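Local coordinates for SnoK (Streptomyces nogalater, PDB 5EPA), which acts as a non-heme iron, 2-oxoglutarate-dependent carbocyclase in the biosynthesis of nogalamycin, at residues A[105-115]-A[265-274]. Sequence-based numbering, arbitrary orientation.
Sequences LRLAGAPLRVY and LEGELFPLVT
Arg113 and Leu272 form a single antiparallel beta bridge, a non-hydrogen-bonded pair, where the C-terminal tail runs beside the start of strand 112-122 in the cupin-type core. Two backbone bonds frame the pair. Val273 N reaches Leu112 O at 3.0 Å, a nearly straight bond whose donor sits above the carbonyl plane, and Val114 N reaches Pro271 O at 2.9 Å. The Arg113 side chain adds a third bond. With CG beside the backbone N (chi1 -75°) and the chain extended from CG to NE, it runs past the Leu265 and Phe270 carbonyls to its guanidinium. There NH1 donates to Phe270 O at 2.9 Å, nearly head-on to the carbonyl (C=O...N 161°) and in the guanidinium plane. Leu272 CG lies over one face of that group and Glu266 CB over the other, both offset toward the rim, so the group is sandwiched. The Glu266 side chain runs alongside, its OE1 4.4 Å from Arg113 NH2 and well out of the guanidinium plane; it probably contributes charge attraction only. With an alanine here the guanidinium is gone, and Phe270 O would probably be left without this donor, with a gap opened between Leu272 and Glu266. Farther along, the Phe270 ring turns its edge to the backbone, with CE1 3.4 Å from Tyr115 O, while Leu265 CD2 meets the edge of the Tyr115 ring at CD1, 4.0 Å away. At the other end Val273 packs CG2 against Leu112 CB (4.1 Å) and CG1 near Leu105 CD2. Strand 233-242 flanks the strand start: Arg113 pairs through its backbone with Met241, and its NE is held by Ala243 O. Val273 also touches Ser101 of helix 98-108 and Tyr240 of strand 233-242, so the tail packs against both the helix and the sheet.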
ATOM      1  N   LEU A 105      10.491  -6.887  -5.895  1.00 30.68           N
ATOM      2  CA  LEU A 105      10.687  -7.930  -6.870  1.00 32.76           C
ATOM      3  C   LEU A 105      11.140  -9.253  -6.240  1.00 33.01           C
ATOM      4  O   LEU A 105      10.676 -10.337  -6.614  1.00 33.70           O
ATOM      5  CB  LEU A 105      11.700  -7.447  -7.926  1.00 34.06           C
ATOM      6  CG  LEU A 105      11.751  -8.141  -9.262  1.00 36.30           C
ATOM      7  CD1 LEU A 105      10.381  -8.122  -9.937  1.00 36.74           C
ATOM      8  CD2 LEU A 105      12.775  -7.447 -10.162  1.00 37.21           C
ATOM      9  N   ARG A 106      12.070  -9.176  -5.312  1.00 32.99           N
ATOM     10  CA  ARG A 106      12.558 -10.386  -4.637  1.00 33.34           C
ATOM     11  C   ARG A 106      11.473 -11.011  -3.768  1.00 31.89           C
ATOM     12  O   ARG A 106      11.323 -12.216  -3.715  1.00 31.93           O
ATOM     13  CB  ARG A 106      13.824 -10.085  -3.829  1.00 34.69           C
ATOM     14  CG  ARG A 106      15.048  -9.936  -4.721  1.00 36.93           C
ATOM     15  CD  ARG A 106      16.397 -10.057  -4.021  1.00 39.00           C
ATOM     16  NE  ARG A 106      16.470 -11.241  -3.162  1.00 42.03           N
ATOM     17  CZ  ARG A 106      17.383 -11.451  -2.207  1.00 44.32           C
ATOM     18  NH1 ARG A 106      18.330 -10.555  -1.951  1.00 44.46           N
ATOM     19  NH2 ARG A 106      17.341 -12.583  -1.499  1.00 46.90           N
ATOM     20  N   LEU A 107      10.697 -10.176  -3.106  1.00 30.79           N
ATOM     21  CA  LEU A 107       9.638 -10.658  -2.258  1.00 30.24           C
ATOM     22  C   LEU A 107       8.553 -11.334  -3.099  1.00 30.19           C
ATOM     23  O   LEU A 107       8.083 -12.435  -2.750  1.00 29.98           O
ATOM     24  CB  LEU A 107       9.048  -9.510  -1.444  1.00 29.59           C
ATOM     25  CG  LEU A 107       9.972  -8.888  -0.382  1.00 30.01           C
ATOM     26  CD1 LEU A 107       9.285  -7.731   0.308  1.00 29.20           C
ATOM     27  CD2 LEU A 107      10.396  -9.887   0.696  1.00 30.63           C
ATOM     28  N   ALA A 108       8.187 -10.703  -4.221  1.00 28.81           N
ATOM     29  CA  ALA A 108       7.100 -11.194  -5.056  1.00 28.48           C
ATOM     30  C   ALA A 108       7.446 -12.455  -5.772  1.00 29.25           C
ATOM     31  O   ALA A 108       6.605 -13.301  -6.006  1.00 30.76           O
ATOM     32  CB  ALA A 108       6.716 -10.148  -6.069  1.00 28.22           C
ATOM     33  N   GLY A 109       8.688 -12.570  -6.172  1.00 30.46           N
ATOM     34  CA  GLY A 109       9.161 -13.751  -6.919  1.00 32.34           C
ATOM     35  C   GLY A 109       8.654 -13.810  -8.343  1.00 33.11           C
ATOM     36  O   GLY A 109       8.754 -14.844  -8.993  1.00 34.09           O
ATOM     37  N   ALA A 110       8.177 -12.681  -8.851  1.00 32.81           N
ATOM     38  CA  ALA A 110       7.631 -12.622 -10.216  1.00 34.00           C
ATOM     39  C   ALA A 110       7.729 -11.192 -10.763  1.00 33.67           C
ATOM     40  O   ALA A 110       7.858 -10.258  -9.995  1.00 31.96           O
ATOM     41  CB  ALA A 110       6.184 -13.077 -10.220  1.00 33.89           C
ATOM     42  N   PRO A 111       7.679 -11.021 -12.104  1.00 34.43           N
ATOM     43  CA  PRO A 111       7.831  -9.684 -12.669  1.00 33.58           C
ATOM     44  C   PRO A 111       6.693  -8.746 -12.254  1.00 31.47           C
ATOM     45  O   PRO A 111       5.544  -9.170 -12.152  1.00 30.87           O
ATOM     46  CB  PRO A 111       7.832  -9.919 -14.194  1.00 35.44           C
ATOM     47  CG  PRO A 111       8.125 -11.380 -14.362  1.00 37.17           C
ATOM     48  CD  PRO A 111       7.484 -12.034 -13.151  1.00 36.49           C
ATOM     49  N   LEU A 112       7.049  -7.491 -12.020  1.00 29.70           N
ATOM     50  CA  LEU A 112       6.124  -6.498 -11.555  1.00 28.19           C
ATOM     51  C   LEU A 112       6.111  -5.251 -12.410  1.00 27.60           C
ATOM     52  O   LEU A 112       7.074  -4.953 -13.119  1.00 27.77           O
ATOM     53  CB  LEU A 112       6.491  -6.070 -10.161  1.00 27.36           C
ATOM     54  CG  LEU A 112       6.530  -7.144  -9.074  1.00 27.57           C
ATOM     55  CD1 LEU A 112       7.183  -6.569  -7.837  1.00 26.75           C
ATOM     56  CD2 LEU A 112       5.146  -7.678  -8.742  1.00 27.46           C
ATOM     57  N   ARG A 113       5.004  -4.522 -12.296  1.00 26.21           N
ATOM     58  CA  ARG A 113       4.896  -3.164 -12.813  1.00 25.95           C
ATOM     59  C   ARG A 113       4.382  -2.278 -11.700  1.00 25.11           C
ATOM     60  O   ARG A 113       3.686  -2.731 -10.821  1.00 23.84           O
ATOM     61  CB  ARG A 113       3.888  -3.065 -13.964  1.00 26.16           C
ATOM     62  CG  ARG A 113       4.319  -3.622 -15.304  1.00 27.08           C
ATOM     63  CD  ARG A 113       3.154  -3.614 -16.276  1.00 27.33           C
ATOM     64  NE  ARG A 113       3.540  -4.231 -17.533  1.00 28.57           N
ATOM     65  CZ  ARG A 113       4.249  -3.624 -18.488  1.00 29.74           C
ATOM     66  NH1 ARG A 113       4.690  -2.362 -18.326  1.00 29.12           N
ATOM     67  NH2 ARG A 113       4.549  -4.281 -19.607  1.00 30.91           N
ATOM     68  N   VAL A 114       4.670  -0.984 -11.803  1.00 25.47           N
ATOM     69  CA  VAL A 114       4.003  -0.002 -10.927  1.00 24.70           C
ATOM     70  C   VAL A 114       2.552   0.221 -11.390  1.00 24.07           C
ATOM     71  O   VAL A 114       2.319   0.584 -12.537  1.00 24.52           O
ATOM     72  CB  VAL A 114       4.722   1.339 -10.936  1.00 25.32           C
ATOM     73  CG1 VAL A 114       4.021   2.318 -10.011  1.00 24.74           C
ATOM     74  CG2 VAL A 114       6.158   1.169 -10.487  1.00 26.09           C
ATOM     75  N   TYR A 115       1.597  -0.058 -10.507  1.00 23.20           N
ATOM     76  CA  TYR A 115       0.187   0.176 -10.769  1.00 23.10           C
ATOM     77  C   TYR A 115      -0.159   1.610 -10.437  1.00 22.93           C
ATOM     78  O   TYR A 115      -0.809   2.297 -11.219  1.00 23.02           O
ATOM     79  CB  TYR A 115      -0.768  -0.759  -9.978  1.00 22.99           C
ATOM     80  CG  TYR A 115      -2.192  -0.235  -9.998  1.00 23.05           C
ATOM     81  CD1 TYR A 115      -2.896  -0.165 -11.164  1.00 23.93           C
ATOM     82  CD2 TYR A 115      -2.783   0.284  -8.877  1.00 23.11           C
ATOM     83  CE1 TYR A 115      -4.179   0.362 -11.225  1.00 23.80           C
ATOM     84  CE2 TYR A 115      -4.079   0.799  -8.919  1.00 23.28           C
ATOM     85  CZ  TYR A 115      -4.758   0.851 -10.130  1.00 23.78           C
ATOM     86  OH  TYR A 115      -6.032   1.405 -10.187  1.00 24.89           O
ATOM     87  N   LEU A 265      -2.464  -3.290 -18.694  1.00 33.10           N
ATOM     88  CA  LEU A 265      -1.942  -2.032 -18.196  1.00 33.32           C
ATOM     89  C   LEU A 265      -0.442  -2.009 -18.445  1.00 34.50           C
ATOM     90  O   LEU A 265       0.331  -2.716 -17.816  1.00 35.58           O
ATOM     91  CB  LEU A 265      -2.252  -1.857 -16.716  1.00 32.33           C
ATOM     92  CG  LEU A 265      -3.710  -1.518 -16.357  1.00 31.93           C
ATOM     93  CD1 LEU A 265      -4.655  -2.684 -16.538  1.00 32.66           C
ATOM     94  CD2 LEU A 265      -3.786  -1.037 -14.913  1.00 30.70           C
ATOM     95  N   GLU A 266      -0.027  -1.153 -19.355  1.00 36.51           N
ATOM     96  CA  GLU A 266       1.343  -1.190 -19.876  1.00 38.52           C
ATOM     97  C   GLU A 266       1.750   0.219 -20.311  1.00 39.12           C
ATOM     98  O   GLU A 266       0.989   1.202 -20.121  1.00 40.19           O
ATOM     99  CB  GLU A 266       1.486  -2.324 -20.902  1.00 40.31           C
ATOM    100  CG  GLU A 266       0.612  -2.253 -22.117  1.00 41.63           C
ATOM    101  CD  GLU A 266       0.921  -3.363 -23.124  1.00 44.58           C
ATOM    102  OE1 GLU A 266       1.389  -4.445 -22.696  1.00 44.70           O
ATOM    103  OE2 GLU A 266       0.683  -3.155 -24.337  1.00 43.69           O
ATOM    104  N   GLY A 267       2.970   0.372 -20.793  1.00 41.03           N
ATOM    105  CA  GLY A 267       3.448   1.699 -21.210  1.00 42.08           C
ATOM    106  C   GLY A 267       3.969   2.548 -20.053  1.00 41.20           C
ATOM    107  O   GLY A 267       4.216   2.054 -18.944  1.00 40.71           O
ATOM    108  N   GLU A 268       4.098   3.839 -20.305  1.00 41.73           N
ATOM    109  CA  GLU A 268       4.834   4.728 -19.409  1.00 43.62           C
ATOM    110  C   GLU A 268       4.149   4.976 -18.086  1.00 38.34           C
ATOM    111  O   GLU A 268       4.826   5.256 -17.108  1.00 40.14           O
ATOM    112  CB  GLU A 268       5.082   6.083 -20.077  1.00 47.89           C
ATOM    113  CG  GLU A 268       5.872   6.047 -21.360  1.00 55.90           C
ATOM    114  CD  GLU A 268       5.480   7.244 -22.220  1.00 62.73           C
ATOM    115  OE1 GLU A 268       4.593   8.039 -21.744  1.00 69.79           O
ATOM    116  OE2 GLU A 268       6.047   7.388 -23.329  1.00 66.61           O
ATOM    117  N   LEU A 269       2.825   4.901 -18.054  1.00 36.13           N
ATOM    118  CA  LEU A 269       2.100   5.088 -16.791  1.00 35.77           C
ATOM    119  C   LEU A 269       2.154   3.863 -15.857  1.00 31.30           C
ATOM    120  O   LEU A 269       1.914   3.986 -14.686  1.00 28.85           O
ATOM    121  CB  LEU A 269       0.642   5.505 -17.035  1.00 38.45           C
ATOM    122  CG  LEU A 269       0.475   6.826 -17.794  1.00 42.34           C
ATOM    123  CD1 LEU A 269      -1.001   7.171 -17.917  1.00 44.69           C
ATOM    124  CD2 LEU A 269       1.212   7.992 -17.115  1.00 43.44           C
ATOM    125  N   PHE A 270       2.535   2.718 -16.392  1.00 29.63           N
ATOM    126  CA  PHE A 270       2.605   1.495 -15.629  1.00 27.53           C
ATOM    127  C   PHE A 270       3.951   0.810 -15.875  1.00 27.68           C
ATOM    128  O   PHE A 270       4.021  -0.287 -16.414  1.00 28.11           O
ATOM    129  CB  PHE A 270       1.433   0.584 -16.044  1.00 27.44           C
ATOM    130  CG  PHE A 270       0.071   1.223 -15.913  1.00 26.72           C
ATOM    131  CD1 PHE A 270      -0.448   1.531 -14.686  1.00 25.67           C
ATOM    132  CD2 PHE A 270      -0.695   1.506 -17.035  1.00 28.22           C
ATOM    133  CE1 PHE A 270      -1.688   2.127 -14.544  1.00 25.22           C
ATOM    134  CE2 PHE A 270      -1.949   2.101 -16.909  1.00 27.67           C
ATOM    135  CZ  PHE A 270      -2.448   2.394 -15.646  1.00 26.28           C
ATOM    136  N   PRO A 271       5.047   1.446 -15.456  1.00 27.74           N
ATOM    137  CA  PRO A 271       6.375   1.006 -15.886  1.00 28.44           C
ATOM    138  C   PRO A 271       6.834  -0.268 -15.207  1.00 28.80           C
ATOM    139  O   PRO A 271       6.501  -0.517 -14.042  1.00 27.70           O
ATOM    140  CB  PRO A 271       7.277   2.154 -15.451  1.00 28.63           C
ATOM    141  CG  PRO A 271       6.519   2.829 -14.343  1.00 27.37           C
ATOM    142  CD  PRO A 271       5.096   2.731 -14.735  1.00 27.04           C
ATOM    143  N   LEU A 272       7.578  -1.064 -15.959  1.00 30.63           N
ATOM    144  CA  LEU A 272       8.176  -2.296 -15.473  1.00 31.79           C
ATOM    145  C   LEU A 272       9.212  -2.011 -14.414  1.00 32.87           C
ATOM    146  O   LEU A 272       9.977  -1.087 -14.545  1.00 32.99           O
ATOM    147  CB  LEU A 272       8.871  -3.074 -16.581  1.00 32.83           C
ATOM    148  CG  LEU A 272       8.025  -3.997 -17.438  1.00 33.60           C
ATOM    149  CD1 LEU A 272       8.806  -4.370 -18.684  1.00 35.52           C
ATOM    150  CD2 LEU A 272       7.591  -5.246 -16.671  1.00 33.25           C
ATOM    151  N   VAL A 273       9.213  -2.847 -13.370  1.00 33.52           N
ATOM    152  CA  VAL A 273      10.263  -2.844 -12.381  1.00 34.71           C
ATOM    153  C   VAL A 273      11.428  -3.655 -12.910  1.00 37.66           C
ATOM    154  O   VAL A 273      11.254  -4.815 -13.283  1.00 38.69           O
ATOM    155  CB  VAL A 273       9.788  -3.487 -11.067  1.00 34.27           C
ATOM    156  CG1 VAL A 273      10.946  -3.602 -10.074  1.00 34.57           C
ATOM    157  CG2 VAL A 273       8.669  -2.659 -10.466  1.00 33.20           C
ATOM    158  N   THR A 274      12.605  -3.035 -12.945  1.00 40.13           N
ATOM    159  CA  THR A 274      13.829  -3.667 -13.404  1.00 43.84           C
ATOM    160  C   THR A 274      14.824  -3.583 -12.228  1.00 46.32           C
ATOM    161  O   THR A 274      15.298  -4.593 -11.727  1.00 52.63           O
ATOM    162  CB  THR A 274      14.468  -2.866 -14.544  1.00 45.44           C
ATOM    163  OG1 THR A 274      14.767  -1.539 -14.062  1.00 44.02           O
ATOM    164  CG2 THR A 274      13.538  -2.776 -15.764  1.00 44.26           C
TER
HETATM  165  O   HOH W   1       1.032   4.318 -12.430  1.00 25.39           O